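Local coordinates for protein beta-lactamase OXA-2 (Salmonella typhimurium, PDB 1K38) that hydrolyses the beta-lactam ring of penicillins, including oxacillin, as a class D serine beta-lactamase that confers antibiotic resistance, at residues F13-A19 / F226-I231; L154-Y158 / S209-A213; S43-P49 / L143-E149. All blocks are in the same frame, centred on the assembly; numbering follows the deposited sequence.

Contact 1 (F13-A19 / F226-I231). With FMT (formic acid), chain C.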
loop_
_atom_site.group_PDB
_atom_site.type_symbol
_atom_site.label_atom_id
_atom_site.label_comp_id
_atom_site.label_asym_id
_atom_site.label_seq_id
_atom_site.Cartn_x
_atom_site.Cartn_y
_atom_site.Cartn_z
ATOM N N PHE A 13 29.929 0.194 -2.465
ATOM C CA PHE A 13 28.677 0.325 -3.196
ATOM C C PHE A 13 28.627 1.649 -3.947
ATOM O O PHE A 13 28.118 1.716 -5.065
ATOM C CB PHE A 13 27.489 0.206 -2.240
ATOM C CG PHE A 13 27.330 -1.167 -1.645
ATOM C CD1 PHE A 13 27.036 -2.260 -2.456
ATOM C CD2 PHE A 13 27.496 -1.372 -0.280
ATOM C CE1 PHE A 13 26.912 -3.537 -1.914
ATOM C CE2 PHE A 13 27.373 -2.641 0.272
ATOM C CZ PHE A 13 27.080 -3.728 -0.545
ATOM N N PHE A 14 29.158 2.704 -3.339
ATOM C CA PHE A 14 29.173 4.005 -3.994
ATOM C C PHE A 14 30.198 4.013 -5.119
ATOM O O PHE A 14 29.943 4.550 -6.193
ATOM C CB PHE A 14 29.492 5.122 -2.996
ATOM C CG PHE A 14 28.346 5.465 -2.086
ATOM C CD1 PHE A 14 28.069 4.691 -0.966
ATOM C CD2 PHE A 14 27.526 6.553 -2.365
ATOM C CE1 PHE A 14 26.986 4.995 -0.135
ATOM C CE2 PHE A 14 26.444 6.865 -1.543
ATOM C CZ PHE A 14 26.173 6.086 -0.426
ATOM N N SER A 15 31.356 3.410 -4.875
ATOM C CA SER A 15 32.400 3.360 -5.890
ATOM C C SER A 15 31.959 2.482 -7.060
ATOM O O SER A 15 32.302 2.756 -8.208
ATOM C CB SER A 15 33.704 2.826 -5.286
ATOM O OG SER A 15 33.528 1.535 -4.732
ATOM N N GLU A 16 31.191 1.436 -6.766
ATOM C CA GLU A 16 30.702 0.531 -7.800
ATOM C C GLU A 16 29.936 1.328 -8.844
ATOM O O GLU A 16 30.001 1.041 -10.038
ATOM C CB GLU A 16 29.779 -0.529 -7.193
ATOM C CG GLU A 16 29.384 -1.632 -8.167
ATOM C CD GLU A 16 28.360 -2.591 -7.590
ATOM O OE1 GLU A 16 28.482 -2.946 -6.400
ATOM O OE2 GLU A 16 27.439 -3.001 -8.330
ATOM N N PHE A 17 29.208 2.338 -8.382
ATOM C CA PHE A 17 28.422 3.182 -9.266
ATOM C C PHE A 17 29.044 4.560 -9.438
ATOM O O PHE A 17 28.364 5.513 -9.819
ATOM C CB PHE A 17 26.994 3.292 -8.725
ATOM C CG PHE A 17 26.253 1.991 -8.743
ATOM C CD1 PHE A 17 25.775 1.468 -9.943
ATOM C CD2 PHE A 17 26.081 1.255 -7.577
ATOM C CE1 PHE A 17 25.143 0.230 -9.979
ATOM C CE2 PHE A 17 25.449 0.014 -7.603
ATOM C CZ PHE A 17 24.980 -0.498 -8.810
ATOM N N GLN A 18 30.343 4.648 -9.161
ATOM C CA GLN A 18 31.090 5.893 -9.288
ATOM C C GLN A 18 30.267 7.078 -8.801
ATOM O O GLN A 18 30.049 8.045 -9.531
ATOM C CB GLN A 18 31.501 6.099 -10.748
ATOM C CG GLN A 18 32.384 4.981 -11.290
ATOM C CD GLN A 18 32.628 5.095 -12.781
ATOM O OE1 GLN A 18 31.696 5.029 -13.580
ATOM N NE2 GLN A 18 33.888 5.266 -13.163
ATOM N N ALA A 19 29.814 6.996 -7.556
ATOM C CA ALA A 19 29.003 8.054 -6.979
ATOM C C ALA A 19 29.579 8.569 -5.671
ATOM O O ALA A 19 30.313 7.867 -4.974
ATOM C CB ALA A 19 27.578 7.548 -6.754
ATOM N N PHE A 226 19.843 6.908 -12.021
ATOM C CA PHE A 226 19.640 5.485 -11.759
ATOM C C PHE A 226 20.446 5.013 -10.549
ATOM O O PHE A 226 20.101 4.017 -9.914
ATOM C CB PHE A 226 20.032 4.637 -12.979
ATOM C CG PHE A 226 21.516 4.443 -13.137
ATOM C CD1 PHE A 226 22.316 5.447 -13.683
ATOM C CD2 PHE A 226 22.119 3.259 -12.713
ATOM C CE1 PHE A 226 23.696 5.272 -13.804
ATOM C CE2 PHE A 226 23.498 3.079 -12.830
ATOM C CZ PHE A 226 24.283 4.089 -13.376
ATOM N N LYS A 227 21.517 5.733 -10.234
ATOM C CA LYS A 227 22.389 5.375 -9.122
ATOM C C LYS A 227 21.719 5.466 -7.759
ATOM O O LYS A 227 22.137 4.798 -6.815
ATOM C CB LYS A 227 23.636 6.262 -9.132
ATOM C CG LYS A 227 24.424 6.185 -10.426
ATOM C CD LYS A 227 25.604 7.130 -10.390
ATOM C CE LYS A 227 26.397 7.066 -11.684
ATOM N NZ LYS A 227 27.633 7.889 -11.596
ATOM N N ARG A 228 20.692 6.301 -7.653
ATOM C CA ARG A 228 19.990 6.465 -6.386
ATOM C C ARG A 228 19.436 5.128 -5.914
ATOM O O ARG A 228 19.759 4.662 -4.818
ATOM C CB ARG A 228 18.869 7.491 -6.541
ATOM C CG ARG A 228 19.374 8.890 -6.889
ATOM C CD ARG A 228 18.230 9.839 -7.182
ATOM N NE ARG A 228 17.407 9.359 -8.294
ATOM C CZ ARG A 228 16.341 9.993 -8.766
ATOM N NH1 ARG A 228 15.956 11.142 -8.227
ATOM N NH2 ARG A 228 15.655 9.471 -9.777
ATOM N N GLU A 229 18.610 4.501 -6.743
ATOM C CA GLU A 229 18.048 3.205 -6.384
ATOM C C GLU A 229 19.081 2.080 -6.425
ATOM O O GLU A 229 19.030 1.154 -5.611
ATOM C CB GLU A 229 16.874 2.848 -7.304
ATOM C CG GLU A 229 15.575 3.553 -6.953
ATOM C CD GLU A 229 14.358 2.884 -7.577
ATOM O OE1 GLU A 229 14.313 1.633 -7.611
ATOM O OE2 GLU A 229 13.439 3.605 -8.019
ATOM N N ALA A 230 20.025 2.155 -7.357
ATOM C CA ALA A 230 21.031 1.104 -7.468
ATOM C C ALA A 230 21.843 0.943 -6.185
ATOM O O ALA A 230 22.036 -0.169 -5.701
ATOM C CB ALA A 230 21.957 1.385 -8.646
ATOM N N ILE A 231 22.321 2.056 -5.640
ATOM C CA ILE A 231 23.115 2.008 -4.420
ATOM C C ILE A 231 22.288 1.545 -3.221
ATOM O O ILE A 231 22.704 0.658 -2.478
ATOM C CB ILE A 231 23.747 3.389 -4.128
ATOM C CG1 ILE A 231 24.702 3.753 -5.270
ATOM C CG2 ILE A 231 24.493 3.361 -2.795
ATOM C CD1 ILE A 231 25.182 5.192 -5.251
HETATM C C FMT C . 13.053 13.143 -9.025
HETATM O O1 FMT C . 14.080 12.247 -9.679
HETATM O O2 FMT C . 11.758 12.375 -8.692
#

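Contact 2 (L154-Y158 / S209-A213)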
loop_
_atom_site.group_PDB
_atom_site.type_symbol
_atom_site.label_atom_id
_atom_site.label_comp_id
_atom_site.label_asym_id
_atom_site.label_seq_id
_atom_site.Cartn_x
_atom_site.Cartn_y
_atom_site.Cartn_z
ATOM N N LEU A 154 10.493 10.266 8.440
ATOM C CA LEU A 154 9.864 9.053 7.922
ATOM C C LEU A 154 9.384 8.123 9.029
ATOM O O LEU A 154 8.335 7.491 8.904
ATOM C CB LEU A 154 10.841 8.303 7.009
ATOM C CG LEU A 154 11.195 9.022 5.703
ATOM C CD1 LEU A 154 12.355 8.301 5.031
ATOM C CD2 LEU A 154 9.976 9.075 4.780
ATOM N N ARG A 155 10.152 8.034 10.111
ATOM C CA ARG A 155 9.770 7.167 11.219
ATOM C C ARG A 155 8.488 7.665 11.879
ATOM O O ARG A 155 7.652 6.861 12.303
ATOM C CB ARG A 155 10.914 7.076 12.230
ATOM C CG ARG A 155 12.152 6.455 11.619
ATOM C CD ARG A 155 13.316 6.424 12.585
ATOM N NE ARG A 155 13.337 5.211 13.392
ATOM C CZ ARG A 155 14.386 4.827 14.111
ATOM N NH1 ARG A 155 15.487 5.570 14.115
ATOM N NH2 ARG A 155 14.346 3.699 14.806
ATOM N N LYS A 156 8.321 8.983 11.952
ATOM C CA LYS A 156 7.110 9.546 12.544
ATOM C C LYS A 156 5.906 9.216 11.662
ATOM O O LYS A 156 4.848 8.834 12.161
ATOM C CB LYS A 156 7.253 11.058 12.725
ATOM C CG LYS A 156 8.242 11.432 13.825
ATOM C CD LYS A 156 8.261 12.924 14.120
ATOM C CE LYS A 156 8.871 13.719 12.987
ATOM N NZ LYS A 156 9.120 15.127 13.415
ATOM N N LEU A 157 6.074 9.346 10.349
ATOM C CA LEU A 157 5.004 9.033 9.403
ATOM C C LEU A 157 4.612 7.559 9.539
ATOM O O LEU A 157 3.431 7.210 9.573
ATOM C CB LEU A 157 5.471 9.310 7.966
ATOM C CG LEU A 157 4.496 8.931 6.844
ATOM C CD1 LEU A 157 3.181 9.686 7.018
ATOM C CD2 LEU A 157 5.119 9.260 5.486
ATOM N N TYR A 158 5.621 6.699 9.598
ATOM C CA TYR A 158 5.411 5.266 9.737
ATOM C C TYR A 158 4.554 4.957 10.965
ATOM O O TYR A 158 3.632 4.139 10.901
ATOM C CB TYR A 158 6.771 4.569 9.859
ATOM C CG TYR A 158 6.703 3.090 10.174
ATOM C CD1 TYR A 158 6.217 2.176 9.240
ATOM C CD2 TYR A 158 7.147 2.605 11.403
ATOM C CE1 TYR A 158 6.179 0.812 9.519
ATOM C CE2 TYR A 158 7.114 1.240 11.692
ATOM C CZ TYR A 158 6.632 0.351 10.745
ATOM O OH TYR A 158 6.623 -0.996 11.021
ATOM N N SER A 209 10.495 -2.504 10.205
ATOM C CA SER A 209 10.824 -1.758 9.002
ATOM C C SER A 209 12.263 -1.276 8.965
ATOM O O SER A 209 12.879 -1.004 10.001
ATOM C CB SER A 209 9.879 -0.570 8.856
ATOM O OG SER A 209 8.554 -1.032 8.665
ATOM N N VAL A 210 12.792 -1.173 7.753
ATOM C CA VAL A 210 14.157 -0.710 7.552
ATOM C C VAL A 210 14.085 0.612 6.793
ATOM O O VAL A 210 13.721 0.641 5.620
ATOM C CB VAL A 210 14.972 -1.735 6.734
ATOM C CG1 VAL A 210 16.420 -1.275 6.607
ATOM C CG2 VAL A 210 14.904 -3.102 7.404
ATOM N N PHE A 211 14.422 1.703 7.474
ATOM C CA PHE A 211 14.374 3.027 6.856
ATOM C C PHE A 211 15.684 3.392 6.188
ATOM O O PHE A 211 16.750 2.974 6.631
ATOM C CB PHE A 211 14.057 4.092 7.907
ATOM C CG PHE A 211 12.756 3.877 8.604
ATOM C CD1 PHE A 211 12.657 2.981 9.665
ATOM C CD2 PHE A 211 11.614 4.540 8.175
ATOM C CE1 PHE A 211 11.434 2.746 10.288
ATOM C CE2 PHE A 211 10.387 4.314 8.788
ATOM C CZ PHE A 211 10.297 3.412 9.849
ATOM N N PHE A 212 15.602 4.173 5.117
ATOM C CA PHE A 212 16.804 4.611 4.426
ATOM C C PHE A 212 16.649 6.015 3.880
ATOM O O PHE A 212 15.542 6.472 3.572
ATOM C CB PHE A 212 17.169 3.667 3.272
ATOM C CG PHE A 212 16.146 3.614 2.177
ATOM C CD1 PHE A 212 15.146 2.650 2.195
ATOM C CD2 PHE A 212 16.177 4.534 1.130
ATOM C CE1 PHE A 212 14.187 2.598 1.183
ATOM C CE2 PHE A 212 15.222 4.492 0.111
ATOM C CZ PHE A 212 14.223 3.519 0.140
ATOM N N ALA A 213 17.776 6.706 3.782
ATOM C CA ALA A 213 17.805 8.049 3.241
ATOM C C ALA A 213 19.175 8.226 2.613
ATOM O O ALA A 213 20.193 8.245 3.308
ATOM C CB ALA A 213 17.572 9.087 4.339
#

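Contact 3 (S43-P49 / L143-E149)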
loop_
_atom_site.group_PDB
_atom_site.type_symbol
_atom_site.label_atom_id
_atom_site.label_comp_id
_atom_site.label_asym_id
_atom_site.label_seq_id
_atom_site.Cartn_x
_atom_site.Cartn_y
_atom_site.Cartn_z
ATOM N N SER A 43 25.815 12.974 6.194
ATOM C CA SER A 43 24.474 12.532 6.566
ATOM C C SER A 43 23.735 13.580 7.392
ATOM O O SER A 43 22.511 13.532 7.509
ATOM C CB SER A 43 24.534 11.210 7.341
ATOM O OG SER A 43 24.949 11.409 8.680
ATOM N N LYS A 44 24.478 14.532 7.954
ATOM C CA LYS A 44 23.876 15.584 8.761
ATOM C C LYS A 44 23.835 16.931 8.037
ATOM O O LYS A 44 23.378 17.927 8.598
ATOM C CB LYS A 44 24.634 15.723 10.085
ATOM C CG LYS A 44 24.611 14.453 10.932
ATOM C CD LYS A 44 25.359 14.630 12.247
ATOM C CE LYS A 44 24.669 15.644 13.148
ATOM N NZ LYS A 44 23.281 15.229 13.503
ATOM N N LYS A 45 24.303 16.959 6.792
ATOM C CA LYS A 45 24.307 18.184 6.002
ATOM C C LYS A 45 22.943 18.401 5.352
ATOM O O LYS A 45 22.370 17.482 4.763
ATOM C CB LYS A 45 25.391 18.115 4.923
ATOM C CG LYS A 45 25.533 19.390 4.106
ATOM C CD LYS A 45 26.738 19.328 3.179
ATOM C CE LYS A 45 28.035 19.213 3.962
ATOM N NZ LYS A 45 28.249 20.378 4.861
ATOM N N ARG A 46 22.419 19.615 5.461
ATOM C CA ARG A 46 21.119 19.916 4.877
ATOM C C ARG A 46 21.178 20.292 3.404
ATOM O O ARG A 46 22.015 21.094 2.978
ATOM C CB ARG A 46 20.428 21.031 5.665
ATOM C CG ARG A 46 19.959 20.596 7.037
ATOM C CD ARG A 46 19.311 21.746 7.777
ATOM N NE ARG A 46 18.629 21.303 8.987
ATOM C CZ ARG A 46 18.210 22.119 9.949
ATOM N NH1 ARG A 46 18.409 23.428 9.851
ATOM N NH2 ARG A 46 17.583 21.628 11.007
ATOM N N TYR A 47 20.274 19.696 2.633
ATOM C CA TYR A 47 20.170 19.937 1.200
ATOM C C TYR A 47 18.701 20.128 0.842
ATOM O O TYR A 47 17.814 19.703 1.585
ATOM C CB TYR A 47 20.680 18.733 0.404
ATOM C CG TYR A 47 22.154 18.425 0.532
ATOM C CD1 TYR A 47 23.111 19.230 -0.082
ATOM C CD2 TYR A 47 22.588 17.288 1.212
ATOM C CE1 TYR A 47 24.462 18.905 -0.029
ATOM C CE2 TYR A 47 23.933 16.955 1.272
ATOM C CZ TYR A 47 24.867 17.764 0.645
ATOM O OH TYR A 47 26.198 17.415 0.668
ATOM N N SER A 48 18.443 20.759 -0.298
ATOM C CA SER A 48 17.068 20.937 -0.748
ATOM C C SER A 48 16.459 19.540 -0.839
ATOM O O SER A 48 17.084 18.623 -1.370
ATOM C CB SER A 48 17.041 21.585 -2.134
ATOM O OG SER A 48 15.756 21.470 -2.714
ATOM N N PRO A 49 15.231 19.356 -0.329
ATOM C CA PRO A 49 14.608 18.031 -0.395
ATOM C C PRO A 49 14.137 17.658 -1.795
ATOM O O PRO A 49 13.933 16.485 -2.093
ATOM C CB PRO A 49 13.445 18.155 0.585
ATOM C CG PRO A 49 13.022 19.570 0.400
ATOM C CD PRO A 49 14.349 20.318 0.359
ATOM N N LEU A 143 14.292 26.021 1.702
ATOM C CA LEU A 143 14.093 24.776 2.441
ATOM C C LEU A 143 15.223 23.759 2.265
ATOM O O LEU A 143 15.645 23.465 1.145
ATOM C CB LEU A 143 12.760 24.134 2.044
ATOM C CG LEU A 143 12.340 22.928 2.891
ATOM C CD1 LEU A 143 12.163 23.343 4.342
ATOM C CD2 LEU A 143 11.041 22.357 2.344
ATOM N N ALA A 144 15.707 23.226 3.382
ATOM C CA ALA A 144 16.784 22.239 3.355
ATOM C C ALA A 144 16.648 21.265 4.520
ATOM O O ALA A 144 16.208 21.640 5.608
ATOM C CB ALA A 144 18.139 22.941 3.408
ATOM N N ILE A 145 17.042 20.017 4.287
ATOM C CA ILE A 145 16.944 18.969 5.298
ATOM C C ILE A 145 18.049 17.928 5.087
ATOM O O ILE A 145 18.479 17.697 3.958
ATOM C CB ILE A 145 15.543 18.298 5.215
ATOM C CG1 ILE A 145 15.363 17.282 6.342
ATOM C CG2 ILE A 145 15.364 17.648 3.843
ATOM C CD1 ILE A 145 13.932 16.752 6.466
ATOM N N SER A 146 18.518 17.307 6.169
ATOM C CA SER A 146 19.580 16.306 6.062
ATOM C C SER A 146 19.045 14.885 5.943
ATOM O O SER A 146 17.862 14.627 6.187
ATOM C CB SER A 146 20.496 16.365 7.281
ATOM O OG SER A 146 19.858 15.798 8.415
ATOM N N ALA A 147 19.928 13.960 5.582
ATOM C CA ALA A 147 19.532 12.564 5.453
ATOM C C ALA A 147 19.064 12.029 6.803
ATOM O O ALA A 147 18.099 11.271 6.868
ATOM C CB ALA A 147 20.696 11.727 4.925
ATOM N N GLN A 148 19.736 12.426 7.881
ATOM C CA GLN A 148 19.333 11.957 9.197
ATOM C C GLN A 148 17.972 12.523 9.580
ATOM O O GLN A 148 17.165 11.837 10.212
ATOM C CB GLN A 148 20.393 12.308 10.249
ATOM C CG GLN A 148 21.599 11.374 10.185
ATOM C CD GLN A 148 22.429 11.379 11.456
ATOM O OE1 GLN A 148 21.891 11.457 12.564
ATOM N NE2 GLN A 148 23.745 11.273 11.304
ATOM N N GLU A 149 17.710 13.763 9.182
ATOM C CA GLU A 149 16.425 14.386 9.475
ATOM C C GLU A 149 15.305 13.729 8.661
ATOM O O GLU A 149 14.164 13.643 9.121
ATOM C CB GLU A 149 16.496 15.889 9.200
ATOM C CG GLU A 149 17.403 16.620 10.176
ATOM C CD GLU A 149 17.471 18.108 9.918
ATOM O OE1 GLU A 149 17.670 18.499 8.752
ATOM O OE2 GLU A 149 17.338 18.886 10.886
HETATM O O HOH W 1 22.405 14.821 4.120
HETATM O O HOH W 2 14.736 23.787 -1.467
#

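Contact 1 (F13-A19 / F226-I231)
The polar link between these two segments is a single lysine meeting the carbonyls just past the Schellman-capped end of helix 11-16. K227 extends its chain fully, so that NZ reaches F17 O at 3.1 Å and Q18 O at 3.2 Å, two weak hydrogen bonds; its stronger partner is D224, with which it forms a salt bridge. Q18, with positive phi, is the C-prime residue of the Schellman motif, in which A19 N donates to F14 O at 2.8 Å and Q18 N to S15 O at 2.9 Å. This turn exposes F17 O and Q18 O just beyond the helix, where the lysine can meet both.

Beyond this polar edge the contact is hydrophobic. The F17 ring takes the methyl of A230 over one face, CB lying 3.7 Å from the ring centroid, while F17 CD2 touches I231 CG1 at 3.7 Å. I231 also sets its CG2 over the F14 ring, 4.0 Å from the centroid and almost on the ring normal, and its CD1 meets A19 CB at 3.7 Å. On the far side of the second helix, R228 NH1 binds O1 of a formic acid molecule at 2.6 Å; this ligand, probably from the crystallisation liquor, also bonds T190, a residue inferred to bind substrate.

The N-terminal helix therefore packs against the start of helix 226-238, and both rest on the sheet: F14 and I231 touch L214 of strand 208-217, and F14 stacks on F38 of strand 36-38.

Contact 2 (L154-Y158 / S209-A213)
F211 bridges helix and sheet by offering its ring face to R155 and its edge to Y158. With chi1 at -59° (m), it sends its ring from strand 209-213 toward helix 154-158, the two axes lying 10.1 Å apart at 146°. R155, also m at chi1 and t at chi2, lays its aliphatic stem over the ring: CG sits 3.7 Å from the F211 centroid, 1° off the normal, a CH-pi contact. The guanidinium continues past to a salt bridge with E28. Y158 instead adopts t at chi1, which brings its ring face to the F211 edge in a T-shaped pair, centroids 5.4 Å apart and planes at 82°. Its ring also receives S209 CB over a face, and Y158 OH lies 3.0 Å from S209 OG. L154 (m, t) adds CB at 4.0 Å from F211 CD2.

Helix 147-158 packs on a face of the central sheet of the transpeptidase-like domain. W202 of strand 196-205 meets both Y158 and F211, and F71 of the second subunit packs edge-to-face on Y158. The chemistry implies a joint held mainly by dispersion and CH-pi forces, with charge kept to the margin, where R155 finds E28.

Contact 3 (S43-P49 / L143-E149)
An isolated beta bridge runs directly into a capped helix. Y47 and I145 form a single antiparallel hydrogen-bonded pair, with Y47 N to I145 O at 3.0 Å and I145 N to Y47 O at 2.8 Å, although neither segment belongs to a longer strand. CA-H...O contacts flank it, such as A144 CA to Y47 O at 3.3 Å and S146 CA to K45 O at 3.3 Å.

One residue further on, S146 is the N-cap of helix 147-158. It forms a capping box with E149: E149 N donates to S146 OG at 3.1 Å, and S146 N to E149 OE1 at 3.0 Å. The same carboxylate receives R46 in a bidentate salt bridge, NE to OE1 at 3.0 Å and NH2 to OE2 at 2.8 Å. The helix start takes two further bonds, Q148 N to S43 O at 3.0 Å and Q148 NE2 to S43 OG at 2.9 Å, while a water joins K45 O to A147 N. S43 OG also bonds to P40 O. At the other end P49 packs on L143 and I145, CB to CG2 of I145 at 3.8 Å.

P49 lies two residues before S51, the predicted acyl-ester nucleophile. One glutamate thus serves two tasks, capping its own helix and pairing with an arginine, so that the loop leading to the active-site serine is bonded to the helix start.

From the N terminus, the chain leaves helix 11-16 at contact 1, whose partner comes only after some two hundred residues, so this contact closes a loop that contains both others. Within it, the loop after helix 40-43 meets the approach to helix 147-158 in contact 3. Contact 2 then opens on the far end of that same helix and closes on strand 208-217, in series with contact 3 rather than crossing it. The two touch where A213 CB meets A147 O at 3.4 Å. Contacts 2 and 3 thus tie one helix to the central sheet and to the loop before the active-site serine, while contact 1 joins the terminal helices.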